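Local coordinates for protein Non-reducing end beta-L-arabinofuranosidase (Bacteroides thetaiotaomicron, PDB 5MQO) that probably hydrolyses glycosidic bonds in plant pectin as a family GH127 glycoside hydrolase of a gut bacterium, at residues D42-T47 with G487-T492. Sequence-based numbering, arbitrary orientation.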
loop_
_atom_site.group_PDB
_atom_site.type_symbol
_atom_site.label_atom_id
_atom_site.label_comp_id
_atom_site.label_asym_id
_atom_site.label_seq_id
_atom_site.Cartn_x
_atom_site.Cartn_y
_atom_site.Cartn_z
ATOM N N ASP A 42 9.161 0.047 -16.928
ATOM C CA ASP A 42 9.090 -1.057 -17.918
ATOM C C ASP A 42 9.959 -2.317 -17.641
ATOM O O ASP A 42 9.842 -3.347 -18.356
ATOM C CB ASP A 42 9.410 -0.514 -19.334
ATOM C CG ASP A 42 10.831 0.137 -19.466
ATOM O OD1 ASP A 42 11.529 0.462 -18.480
ATOM O OD2 ASP A 42 11.241 0.354 -20.617
ATOM N N ALA A 43 10.781 -2.258 -16.594
ATOM C CA ALA A 43 11.795 -3.288 -16.317
ATOM C C ALA A 43 11.311 -4.593 -15.696
ATOM O O ALA A 43 11.943 -5.617 -15.906
ATOM C CB ALA A 43 12.878 -2.704 -15.430
ATOM N N VAL A 44 10.231 -4.565 -14.918
ATOM C CA VAL A 44 9.780 -5.748 -14.189
ATOM C C VAL A 44 8.418 -6.159 -14.741
ATOM O O VAL A 44 7.525 -5.325 -14.816
ATOM C CB VAL A 44 9.712 -5.478 -12.661
ATOM C CG1 VAL A 44 9.270 -6.714 -11.887
ATOM C CG2 VAL A 44 11.070 -5.011 -12.133
ATOM N N HIS A 45 8.277 -7.417 -15.183
ATOM C CA HIS A 45 6.959 -8.025 -15.485
ATOM C C HIS A 45 6.702 -9.186 -14.516
ATOM O O HIS A 45 7.545 -10.065 -14.389
ATOM C CB HIS A 45 6.859 -8.658 -16.890
ATOM C CG HIS A 45 7.408 -7.841 -18.018
ATOM N ND1 HIS A 45 7.541 -6.469 -17.979
ATOM C CD2 HIS A 45 7.793 -8.217 -19.259
ATOM C CE1 HIS A 45 8.029 -6.041 -19.132
ATOM N NE2 HIS A 45 8.180 -7.082 -19.926
ATOM N N TRP A 46 5.529 -9.210 -13.882
ATOM C CA TRP A 46 5.036 -10.432 -13.241
ATOM C C TRP A 46 4.859 -11.501 -14.328
ATOM O O TRP A 46 4.425 -11.184 -15.446
ATOM C CB TRP A 46 3.662 -10.249 -12.552
ATOM C CG TRP A 46 3.595 -9.235 -11.489
ATOM C CD1 TRP A 46 2.738 -8.163 -11.428
ATOM C CD2 TRP A 46 4.418 -9.160 -10.318
ATOM N NE1 TRP A 46 2.976 -7.435 -10.282
ATOM C CE2 TRP A 46 3.997 -8.023 -9.583
ATOM C CE3 TRP A 46 5.464 -9.941 -9.818
ATOM C CZ2 TRP A 46 4.580 -7.654 -8.383
ATOM C CZ3 TRP A 46 6.057 -9.570 -8.619
ATOM C CH2 TRP A 46 5.605 -8.433 -7.909
ATOM N N THR A 47 5.155 -12.751 -13.953
ATOM C CA THR A 47 5.002 -13.929 -14.786
ATOM C C THR A 47 3.967 -14.886 -14.166
ATOM O O THR A 47 2.781 -14.649 -14.318
ATOM C CB THR A 47 6.369 -14.616 -15.013
ATOM O OG1 THR A 47 6.970 -14.923 -13.758
ATOM C CG2 THR A 47 7.314 -13.698 -15.751
ATOM N N GLY A 487 7.927 -12.614 -5.750
ATOM C CA GLY A 487 6.860 -12.970 -6.693
ATOM C C GLY A 487 7.501 -13.301 -8.038
ATOM O O GLY A 487 8.539 -12.727 -8.405
ATOM N N ALA A 488 6.893 -14.231 -8.768
ATOM C CA ALA A 488 7.465 -14.694 -10.013
ATOM C C ALA A 488 7.498 -13.535 -10.986
ATOM O O ALA A 488 6.471 -12.887 -11.184
ATOM C CB ALA A 488 6.638 -15.822 -10.577
ATOM N N ASN A 489 8.674 -13.274 -11.569
ATOM C CA ASN A 489 8.877 -12.134 -12.442
ATOM C C ASN A 489 10.143 -12.222 -13.314
ATOM O O ASN A 489 11.065 -12.965 -13.008
ATOM C CB ASN A 489 8.947 -10.845 -11.597
ATOM C CG ASN A 489 10.233 -10.741 -10.767
ATOM O OD1 ASN A 489 11.350 -10.651 -11.303
ATOM N ND2 ASN A 489 10.079 -10.722 -9.466
ATOM N N THR A 490 10.171 -11.422 -14.383
ATOM C CA THR A 490 11.421 -11.018 -15.028
ATOM C C THR A 490 11.821 -9.593 -14.617
ATOM O O THR A 490 10.970 -8.735 -14.419
ATOM C CB THR A 490 11.320 -11.039 -16.560
ATOM O OG1 THR A 490 10.287 -10.146 -16.976
ATOM C CG2 THR A 490 11.035 -12.431 -17.072
ATOM N N LEU A 491 13.126 -9.361 -14.499
ATOM C CA LEU A 491 13.700 -8.026 -14.420
ATOM C C LEU A 491 14.789 -7.864 -15.467
ATOM O O LEU A 491 15.739 -8.647 -15.467
ATOM C CB LEU A 491 14.321 -7.801 -13.051
ATOM C CG LEU A 491 15.294 -6.625 -12.886
ATOM C CD1 LEU A 491 14.625 -5.298 -13.222
ATOM C CD2 LEU A 491 15.808 -6.618 -11.464
ATOM N N THR A 492 14.647 -6.848 -16.329
ATOM C CA THR A 492 15.712 -6.386 -17.231
ATOM C C THR A 492 15.947 -4.883 -17.034
ATOM O O THR A 492 15.165 -4.041 -17.476
ATOM C CB THR A 492 15.399 -6.695 -18.710
ATOM O OG1 THR A 492 14.321 -5.882 -19.146
ATOM C CG2 THR A 492 14.960 -8.158 -18.896
#
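A43 meets T492 and L491 where strand 44-46 begins, the outermost strand of an antiparallel sheet, beside strand 489-494: its carbonyl O takes the T492 N-H in a bond of 3.0 Å, and its CB lies 3.8 Å from L491 CD1. V44 and L491 form an antiparallel non-hydrogen-bonded pair. With CG1 of V44 anti to the backbone N (chi1 -179°), CG2 stands anti to the carbonyl carbon and packs on the same L491 CD1 at 3.7 Å; Y474 borders both side chains. H45 and T490 form the hydrogen-bonded pair, H45 N to T490 O (3.1 Å) and T490 N to H45 O (3.0 Å). W46 turns back to the face of V44, where CE3 meets A488 O in the ring plane at 3.4 Å and N489 CB obliquely; CZ3 nears G487 CA, and the ring stacks with W51. An alanine here would probably leave a gap beside N489 CB and G487 CA, and W51 without its stacking partner. Beyond the strand, T47 N bonds to A488 O (3.1 Å) from above the carbonyl plane. Backbone bonds thus carry the pairing, largely independent of side-chain identity, while the buried N489 amide on the V44 face has its OD1 satisfied by Y474 OH.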